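Local coordinates for demethyldecarbamoylnovobiocin O-methyltransferase (Streptomyces caeruleus, PDB 2WK1), which transfers a methyl group from S-adenosyl-L-methionine to the 4-hydroxyl of the noviose sugar, the penultimate step of novobiocin biosynthesis, at residues D109-G114 with D208-L213; G237-V242 with G275-R280. All coordinates share one frame; numbering follows the deposited sequence. Where two conformers were deposited one is given.

In the fold
Both interactions lie in the single mixed β-sheet of this class I (Rossmann-like) methyltransferase, their centres about 11 Å apart. Interaction 1 pairs the parallel strands 109-113 and 210-215 near the middle of the sheet. Interaction 2 pairs strand 238-242 with the antiparallel strand 276-279. Strands 210-215 and 238-242 are themselves neighbours, joined by backbone hydrogen bonds of L213 with Y239 and I241, so the four strands run side by side. Along the chain, interaction 1 is complete before interaction 2 begins. Strand 109-113 leads into the S-adenosyl-L-homocysteine pocket, and strand 238-242, two places along the sheet, into D243 and D244, predicted magnesium ligands.

Interaction 1 of 2, residues D109-G114 with D208-L213; sequences DLVETG and DTLAVL. With SAH (S-adenosyl-L-homocysteine), chain B.
V111 packs against two leucines of the neighbouring strand. Its CG1 lies 3.5 Å from CD1 of L213, the two side chains running side by side in the same direction, and meets CD1 and CD2 of L210, each at 3.7 Å. With chi1 of 63°, CG1 stands between the backbone N and the carbonyl carbon, where this one methyl can meet both leucines. On the other face of the sheet, L110 crosses V212, its CD2 3.8 Å from V212 CG2.

The backbones hold this parallel pairing. D109 N donates to T209 O at 2.9 Å, and V111 N donates to V212 O at 3.1 Å, nearly in line with the carbonyl bond. Between them the register slips by one residue in a β-bulge: D109 O takes A211 N at 2.8 Å in the carbonyl plane and, weakly, V212 N at 3.5 Å. These strands, first and fourth in the chain, lie side by side, with strand 138-142 flanking the first, as in the 3-2-1-4-5-7-6 sheet of class I methyltransferases.

The D109 carboxylate is held by T137 N at OD1 and W139 NE1 at OD2; OD2 also accepts from a water that accepts from D208 N, joining the two segments. Helix 87-103 covers V212, while helix 220-230 covers L210 and L213. The C-terminal end of strand 109-113 and the turn after it bring E112 and G114 to the ligand: the amino group of S-adenosyl-L-homocysteine donates to G114 O, and E112 OE2 lies 2.7 Å from the same ligand N while forming a salt bridge with R214.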
ATOM      1  N   ASP A 109     -18.479  -4.667 -18.894  1.00 11.25           N
ATOM      2  CA  ASP A 109     -17.146  -4.854 -18.374  1.00 10.74           C
ATOM      3  C   ASP A 109     -16.431  -3.507 -18.238  1.00 10.33           C
ATOM      4  O   ASP A 109     -16.959  -2.434 -18.585  1.00 11.28           O
ATOM      5  CB  ASP A 109     -16.388  -5.814 -19.266  1.00 10.89           C
ATOM      6  CG  ASP A 109     -16.881  -7.257 -19.146  1.00 12.80           C
ATOM      7  OD1 ASP A 109     -17.523  -7.613 -18.113  1.00 13.82           O
ATOM      8  OD2 ASP A 109     -16.588  -8.022 -20.103  1.00 16.45           O
ATOM      9  N   LEU A 110     -15.220  -3.565 -17.688  1.00  9.48           N
ATOM     10  CA  LEU A 110     -14.388  -2.396 -17.497  1.00  9.57           C
ATOM     11  C   LEU A 110     -13.139  -2.599 -18.361  1.00 10.09           C
ATOM     12  O   LEU A 110     -12.638  -3.725 -18.439  1.00 10.75           O
ATOM     13  CB  LEU A 110     -13.975  -2.286 -16.025  1.00 10.13           C
ATOM     14  CG  LEU A 110     -15.095  -2.336 -14.986  1.00 11.19           C
ATOM     15  CD1 LEU A 110     -14.509  -2.244 -13.585  1.00 13.12           C
ATOM     16  CD2 LEU A 110     -16.135  -1.268 -15.238  1.00 12.69           C
ATOM     17  N   VAL A 111     -12.629  -1.553 -18.999  1.00 10.02           N
ATOM     18  CA  VAL A 111     -11.414  -1.670 -19.791  1.00 10.36           C
ATOM     19  C   VAL A 111     -10.540  -0.459 -19.663  1.00  9.40           C
ATOM     20  O   VAL A 111     -11.053   0.656 -19.575  1.00 10.24           O
ATOM     21  CB  VAL A 111     -11.750  -1.935 -21.272  1.00 10.79           C
ATOM     22  CG1 VAL A 111     -12.524  -0.792 -21.887  1.00 11.74           C
ATOM     23  CG2 VAL A 111     -10.476  -2.244 -22.082  1.00 11.89           C
ATOM     24  N   GLU A 112      -9.230  -0.668 -19.659  1.00 10.10           N
ATOM     25  CA  GLU A 112      -8.269   0.384 -19.884  1.00 10.72           C
ATOM     26  C   GLU A 112      -7.440   0.060 -21.098  1.00  9.65           C
ATOM     27  O   GLU A 112      -6.929  -1.061 -21.229  1.00 10.27           O
ATOM     28  CB  GLU A 112      -7.332   0.584 -18.702  1.00 12.11           C
ATOM     29  CG  GLU A 112      -6.570   1.907 -18.884  1.00 15.96           C
ATOM     30  CD  GLU A 112      -5.616   2.264 -17.763  1.00 18.98           C
ATOM     31  OE1 GLU A 112      -4.965   1.334 -17.276  1.00 21.27           O
ATOM     32  OE2 GLU A 112      -5.515   3.477 -17.393  1.00 18.97           O
ATOM     33  N   THR A 113      -7.362   1.017 -22.012  1.00  9.88           N
ATOM     34  CA  THR A 113      -6.511   0.945 -23.178  1.00 10.16           C
ATOM     35  C   THR A 113      -5.269   1.783 -22.943  1.00  9.77           C
ATOM     36  O   THR A 113      -5.306   2.999 -23.043  1.00 11.62           O
ATOM     37  CB  THR A 113      -7.250   1.341 -24.480  1.00 10.55           C
ATOM     38  OG1 THR A 113      -7.809   2.647 -24.354  1.00 13.40           O
ATOM     39  CG2 THR A 113      -8.350   0.378 -24.787  1.00 12.57           C
ATOM     40  N   GLY A 114      -4.186   1.134 -22.531  1.00 10.07           N
ATOM     41  CA  GLY A 114      -2.924   1.761 -22.186  1.00 10.32           C
ATOM     42  C   GLY A 114      -2.759   1.711 -20.697  1.00  9.62           C
ATOM     43  O   GLY A 114      -3.329   2.533 -19.986  1.00 11.07           O
ATOM     44  N   ASP A 208     -18.444  -7.757 -25.121  1.00 21.07           N
ATOM     45  CA  ASP A 208     -19.807  -7.540 -25.537  1.00 21.45           C
ATOM     46  C   ASP A 208     -20.243  -6.088 -25.234  1.00 20.09           C
ATOM     47  O   ASP A 208     -20.652  -5.331 -26.107  1.00 21.55           O
ATOM     48  CB  ASP A 208     -20.665  -8.556 -24.774  1.00 23.01           C
ATOM     49  CG  ASP A 208     -22.126  -8.454 -25.074  1.00 27.91           C
ATOM     50  OD1 ASP A 208     -22.502  -7.786 -26.052  1.00 35.03           O
ATOM     51  OD2 ASP A 208     -22.901  -9.078 -24.315  1.00 35.35           O
ATOM     52  N   THR A 209     -20.154  -5.708 -23.976  1.00 16.92           N
ATOM     53  CA  THR A 209     -20.548  -4.388 -23.577  1.00 14.74           C
ATOM     54  C   THR A 209     -19.620  -3.903 -22.503  1.00 12.95           C
ATOM     55  O   THR A 209     -19.013  -4.676 -21.755  1.00 12.88           O
ATOM     56  CB  THR A 209     -22.399  -4.320 -22.594  0.50 19.96           C
ATOM     57  OG1 THR A 209     -22.053  -5.168 -21.723  0.50 22.59           O
ATOM     58  CG2 THR A 209     -22.839  -5.854 -23.423  0.50 15.04           C
ATOM     59  N   LEU A 210     -19.530  -2.577 -22.444  1.00 12.11           N
ATOM     60  CA  LEU A 210     -18.634  -1.880 -21.520  1.00 11.20           C
ATOM     61  C   LEU A 210     -19.419  -0.891 -20.675  1.00 10.78           C
ATOM     62  O   LEU A 210     -20.248  -0.123 -21.183  1.00 12.80           O
ATOM     63  CB  LEU A 210     -17.569  -1.101 -22.297  1.00 11.32           C
ATOM     64  CG  LEU A 210     -16.498  -1.935 -22.996  1.00 11.55           C
ATOM     65  CD1 LEU A 210     -15.665  -1.062 -23.907  1.00 12.44           C
ATOM     66  CD2 LEU A 210     -15.670  -2.697 -21.958  1.00 12.97           C
ATOM     67  N   ALA A 211     -19.147  -0.906 -19.380  1.00  9.99           N
ATOM     68  CA  ALA A 211     -19.655   0.106 -18.469  1.00  9.82           C
ATOM     69  C   ALA A 211     -18.678   1.257 -18.266  1.00  9.97           C
ATOM     70  O   ALA A 211     -19.110   2.404 -18.043  1.00 10.64           O
ATOM     71  CB  ALA A 211     -20.062  -0.533 -17.146  1.00 11.17           C
ATOM     72  N   VAL A 212     -17.371   0.993 -18.322  1.00  9.54           N
ATOM     73  CA  VAL A 212     -16.352   2.051 -18.244  1.00  9.54           C
ATOM     74  C   VAL A 212     -15.288   1.754 -19.284  1.00  9.20           C
ATOM     75  O   VAL A 212     -14.732   0.659 -19.308  1.00 10.56           O
ATOM     76  CB  VAL A 212     -15.708   2.180 -16.839  1.00 10.06           C
ATOM     77  CG1 VAL A 212     -14.646   3.286 -16.853  1.00 13.02           C
ATOM     78  CG2 VAL A 212     -16.761   2.444 -15.745  1.00 11.38           C
ATOM     79  N   LEU A 213     -15.003   2.746 -20.120  1.00  9.50           N
ATOM     80  CA  LEU A 213     -13.921   2.722 -21.103  1.00  9.33           C
ATOM     81  C   LEU A 213     -12.930   3.793 -20.707  1.00  8.91           C
ATOM     82  O   LEU A 213     -13.250   4.951 -20.809  1.00 10.26           O
ATOM     83  CB  LEU A 213     -14.491   3.016 -22.477  1.00  9.67           C
ATOM     84  CG  LEU A 213     -13.550   3.306 -23.639  1.00 11.63           C
ATOM     85  CD1 LEU A 213     -12.499   2.195 -23.771  1.00 13.70           C
ATOM     86  CD2 LEU A 213     -14.348   3.549 -24.935  1.00 13.07           C
TER
HETATM   87  N   SAH B 301      -2.874   4.105 -17.591  1.00 13.37           N
HETATM   88  CA  SAH B 301      -1.433   3.955 -17.191  1.00 12.08           C
HETATM   89  CB  SAH B 301      -0.549   4.832 -18.080  1.00 12.83           C
HETATM   90  CG  SAH B 301      -0.547   4.418 -19.545  1.00 12.65           C
HETATM   91  SD  SAH B 301       0.983   4.889 -20.362  1.00 13.50           S
HETATM   92  C   SAH B 301      -1.267   4.186 -15.715  1.00 12.60           C
HETATM   93  O   SAH B 301      -0.163   4.508 -15.259  1.00 12.66           O
HETATM   94  OXT SAH B 301      -2.209   3.957 -14.969  1.00 13.28           O
HETATM   95  C5' SAH B 301       0.560   4.609 -22.092  1.00 12.31           C
HETATM   96  C4' SAH B 301       0.391   3.110 -22.424  1.00 11.69           C
HETATM   97  O4' SAH B 301      -0.270   3.004 -23.709  1.00 11.41           O
HETATM   98  C3' SAH B 301       1.693   2.312 -22.501  1.00 12.46           C
HETATM   99  O3' SAH B 301       1.677   1.169 -21.628  1.00 13.07           O
HETATM  100  C2' SAH B 301       1.764   1.913 -23.991  1.00 11.81           C
HETATM  101  O2' SAH B 301       2.385   0.653 -24.251  1.00 13.24           O
HETATM  102  C1' SAH B 301       0.291   1.893 -24.416  1.00 10.43           C
HETATM  103  N9  SAH B 301      -0.005   2.155 -25.827  1.00 10.57           N
HETATM  104  C8  SAH B 301      -0.064   3.386 -26.397  1.00 12.23           C
HETATM  105  N7  SAH B 301      -0.493   3.297 -27.680  1.00 12.06           N
HETATM  106  C5  SAH B 301      -0.733   1.984 -27.916  1.00 10.80           C
HETATM  107  C6  SAH B 301      -1.248   1.220 -29.026  1.00 11.01           C
HETATM  108  N6  SAH B 301      -1.562   1.824 -30.159  1.00 12.27           N
HETATM  109  N1  SAH B 301      -1.393  -0.100 -28.870  1.00 11.08           N
HETATM  110  C2  SAH B 301      -1.116  -0.717 -27.707  1.00 10.84           C
HETATM  111  N3  SAH B 301      -0.633  -0.094 -26.627  1.00 10.66           N
HETATM  112  C4  SAH B 301      -0.461   1.242 -26.699  1.00 10.29           C
HETATM  113  O   HOH W   1     -18.430  -8.189 -22.250  1.00 32.40           O

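Interaction 2 of 2, residues G237-V242 with G275-R280; sequences GGYVIV and GVYWQR
V240 sits squarely on the indole of W278. Its CB lies 3.7 Å from the centroid of the six-membered ring and only 1° off the normal, a CH-pi contact over the ring centre. With CG1 anti to the backbone N (chi1 180°), the methyls straddle that centre, CG1 over the CZ3 and CH2 side and CG2 over CE2 and CZ2. On the same face of the sheet V242 leans on V276, CB to CG2 3.9 Å, and R259 makes a cation-pi contact with W278.

The opposite face carries a second row. Q279 reaches obliquely over the Y239 ring, its CG above one face toward the rim and its amide plane nearly parallel to the ring, 12° apart. Y239 CD1 lies at the edge of the Y277 ring, near its plane, 3.8 Å from Y277 CD2, the two rings being oblique to each other, and Y277 CB rests against CA and CG1 of I241. Helix 87-103 packs on Y239, I241 and Y277, with the Y239 hydroxyl hydrogen-bonded to D100 OD2.

The strands form an antiparallel pair in which V240-W278 and V242-V276 are the hydrogen-bonded pairs and Y239-Q279 and I241-Y277 the non-hydrogen-bonded ones. At one end G237 N donates to R280 O at 2.8 Å, and Q279 NE2 donates to G237 O at 3.0 Å from above the carbonyl plane, which holds the extended glutamine chain across the Y239 ring.

The main-chain bonds therefore fix the register, the Q279 amide adds a tie at the G237 end, and the remaining contacts, chiefly apolar or aromatic, depend on shape.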
ATOM      1  N   GLY A 237     -25.490   5.108 -19.683  1.00 12.87           N
ATOM      2  CA  GLY A 237     -25.170   5.221 -18.272  1.00 12.84           C
ATOM      3  C   GLY A 237     -23.705   4.973 -17.974  1.00 12.97           C
ATOM      4  O   GLY A 237     -23.269   5.251 -16.875  1.00 13.75           O
ATOM      5  N   GLY A 238     -22.980   4.438 -18.955  1.00 11.96           N
ATOM      6  CA  GLY A 238     -21.557   4.158 -18.794  1.00 11.97           C
ATOM      7  C   GLY A 238     -20.714   5.381 -19.053  1.00 11.06           C
ATOM      8  O   GLY A 238     -21.215   6.444 -19.418  1.00 12.22           O
ATOM      9  N   TYR A 239     -19.425   5.233 -18.810  1.00 10.09           N
ATOM     10  CA  TYR A 239     -18.482   6.328 -18.845  1.00 10.03           C
ATOM     11  C   TYR A 239     -17.330   6.087 -19.779  1.00  9.79           C
ATOM     12  O   TYR A 239     -16.839   4.962 -19.881  1.00 10.60           O
ATOM     13  CB  TYR A 239     -17.907   6.559 -17.442  1.00 10.84           C
ATOM     14  CG  TYR A 239     -18.911   7.038 -16.429  1.00 11.13           C
ATOM     15  CD1 TYR A 239     -19.203   8.385 -16.286  1.00 12.57           C
ATOM     16  CD2 TYR A 239     -19.569   6.157 -15.598  1.00 12.56           C
ATOM     17  CE1 TYR A 239     -20.147   8.812 -15.350  1.00 13.85           C
ATOM     18  CE2 TYR A 239     -20.511   6.578 -14.682  1.00 13.02           C
ATOM     19  CZ  TYR A 239     -20.775   7.910 -14.534  1.00 14.16           C
ATOM     20  OH  TYR A 239     -21.709   8.382 -13.609  1.00 17.87           O
ATOM     21  N   VAL A 240     -16.893   7.156 -20.428  1.00 10.31           N
ATOM     22  CA  VAL A 240     -15.649   7.207 -21.177  1.00  9.72           C
ATOM     23  C   VAL A 240     -14.734   8.189 -20.506  1.00  8.81           C
ATOM     24  O   VAL A 240     -15.098   9.353 -20.302  1.00  9.84           O
ATOM     25  CB  VAL A 240     -15.857   7.605 -22.632  1.00 10.05           C
ATOM     26  CG1 VAL A 240     -14.520   7.651 -23.373  1.00 11.68           C
ATOM     27  CG2 VAL A 240     -16.883   6.672 -23.310  1.00 12.60           C
ATOM     28  N   ILE A 241     -13.561   7.719 -20.115  1.00  8.99           N
ATOM     29  CA  ILE A 241     -12.557   8.536 -19.437  1.00  9.48           C
ATOM     30  C   ILE A 241     -11.377   8.763 -20.403  1.00  9.17           C
ATOM     31  O   ILE A 241     -10.866   7.800 -20.960  1.00 10.14           O
ATOM     32  CB  ILE A 241     -12.055   7.870 -18.144  1.00  9.81           C
ATOM     33  CG1 ILE A 241     -13.192   7.624 -17.134  1.00 11.17           C
ATOM     34  CG2 ILE A 241     -10.893   8.656 -17.556  1.00 11.91           C
ATOM     35  CD1 ILE A 241     -12.853   6.635 -16.049  1.00 12.82           C
ATOM     36  N   VAL A 242     -10.963  10.009 -20.565  1.00 10.13           N
ATOM     37  CA  VAL A 242      -9.846  10.382 -21.427  1.00 10.81           C
ATOM     38  C   VAL A 242      -8.744  10.892 -20.511  1.00 10.81           C
ATOM     39  O   VAL A 242      -8.865  11.980 -19.913  1.00 11.03           O
ATOM     40  CB  VAL A 242     -10.240  11.498 -22.415  1.00 11.55           C
ATOM     41  CG1 VAL A 242      -9.113  11.779 -23.336  1.00 14.65           C
ATOM     42  CG2 VAL A 242     -11.539  11.152 -23.166  1.00 14.43           C
ATOM     43  N   GLY A 275      -7.127  15.294 -17.394  1.00 11.78           N
ATOM     44  CA  GLY A 275      -8.162  14.368 -17.839  1.00 11.40           C
ATOM     45  C   GLY A 275      -9.550  14.958 -17.883  1.00 10.38           C
ATOM     46  O   GLY A 275      -9.872  15.928 -17.169  1.00 10.62           O
ATOM     47  N   VAL A 276     -10.387  14.332 -18.700  1.00  9.79           N
ATOM     48  CA  VAL A 276     -11.821  14.616 -18.768  1.00 10.12           C
ATOM     49  C   VAL A 276     -12.575  13.292 -18.892  1.00  9.43           C
ATOM     50  O   VAL A 276     -11.977  12.248 -19.177  1.00 10.16           O
ATOM     51  CB  VAL A 276     -12.195  15.540 -19.969  1.00 10.44           C
ATOM     52  CG1 VAL A 276     -11.399  16.888 -19.911  1.00 11.65           C
ATOM     53  CG2 VAL A 276     -11.912  14.857 -21.300  1.00 12.45           C
ATOM     54  N   TYR A 277     -13.893  13.331 -18.727  1.00  9.62           N
ATOM     55  CA  TYR A 277     -14.722  12.174 -18.941  1.00  9.77           C
ATOM     56  C   TYR A 277     -16.107  12.580 -19.370  1.00  9.94           C
ATOM     57  O   TYR A 277     -16.502  13.728 -19.181  1.00 10.96           O
ATOM     58  CB  TYR A 277     -14.759  11.265 -17.685  1.00 11.12           C
ATOM     59  CG  TYR A 277     -15.535  11.792 -16.518  1.00 11.99           C
ATOM     60  CD1 TYR A 277     -15.084  12.835 -15.752  1.00 13.02           C
ATOM     61  CD2 TYR A 277     -16.707  11.189 -16.146  1.00 17.98           C
ATOM     62  CE1 TYR A 277     -15.811  13.297 -14.668  1.00 13.31           C
ATOM     63  CE2 TYR A 277     -17.429  11.636 -15.054  1.00 19.14           C
ATOM     64  CZ  TYR A 277     -16.979  12.716 -14.335  1.00 16.37           C
ATOM     65  OH  TYR A 277     -17.710  13.155 -13.242  1.00 22.46           O
ATOM     66  N   TRP A 278     -16.864  11.643 -19.907  1.00 10.42           N
ATOM     67  CA  TRP A 278     -18.276  11.856 -20.131  1.00 10.80           C
ATOM     68  C   TRP A 278     -19.065  10.617 -19.813  1.00 10.76           C
ATOM     69  O   TRP A 278     -18.541   9.509 -19.788  1.00 10.77           O
ATOM     70  CB  TRP A 278     -18.560  12.341 -21.564  1.00 11.80           C
ATOM     71  CG  TRP A 278     -18.576  11.357 -22.715  1.00 11.60           C
ATOM     72  CD1 TRP A 278     -19.671  10.706 -23.216  1.00 12.99           C
ATOM     73  CD2 TRP A 278     -17.506  11.078 -23.639  1.00 11.00           C
ATOM     74  NE1 TRP A 278     -19.334   9.988 -24.338  1.00 13.31           N
ATOM     75  CE2 TRP A 278     -18.019  10.210 -24.632  1.00 12.10           C
ATOM     76  CE3 TRP A 278     -16.155  11.430 -23.691  1.00 11.80           C
ATOM     77  CZ2 TRP A 278     -17.239   9.735 -25.677  1.00 12.66           C
ATOM     78  CZ3 TRP A 278     -15.395  10.968 -24.745  1.00 12.72           C
ATOM     79  CH2 TRP A 278     -15.929  10.136 -25.719  1.00 13.08           C
ATOM     80  N   GLN A 279     -20.362  10.821 -19.617  1.00 11.55           N
ATOM     81  CA  GLN A 279     -21.316   9.758 -19.408  1.00 11.69           C
ATOM     82  C   GLN A 279     -22.184   9.668 -20.630  1.00 11.98           C
ATOM     83  O   GLN A 279     -22.699  10.670 -21.097  1.00 13.52           O
ATOM     84  CB  GLN A 279     -22.196   9.999 -18.188  1.00 12.98           C
ATOM     85  CG  GLN A 279     -23.117   8.851 -17.897  1.00 15.04           C
ATOM     86  CD  GLN A 279     -23.918   9.051 -16.640  1.00 17.14           C
ATOM     87  OE1 GLN A 279     -24.338  10.173 -16.329  1.00 21.75           O
ATOM     88  NE2 GLN A 279     -24.162   7.963 -15.913  1.00 18.00           N
ATOM     89  N   ARG A 280     -22.347   8.469 -21.157  1.00 11.98           N
ATOM     90  CA  ARG A 280     -23.226   8.285 -22.287  1.00 13.11           C
ATOM     91  C   ARG A 280     -24.691   8.293 -21.860  1.00 14.97           C
ATOM     92  O   ARG A 280     -25.100   7.539 -20.980  1.00 15.81           O
ATOM     93  CB  ARG A 280     -22.943   6.692 -23.004  0.50 13.25           C
ATOM     94  CG  ARG A 280     -23.888   6.680 -24.205  0.50 13.48           C
ATOM     95  CD  ARG A 280     -23.839   5.342 -24.786  0.50 18.57           C
ATOM     96  NE  ARG A 280     -24.979   5.191 -25.778  0.50 16.86           N
ATOM     97  CZ  ARG A 280     -25.478   3.991 -26.147  0.50 17.18           C
ATOM     98  NH1 ARG A 280     -25.208   2.798 -25.840  0.50 18.40           N
ATOM     99  NH2 ARG A 280     -26.607   4.171 -27.137  0.50 18.56           N
TER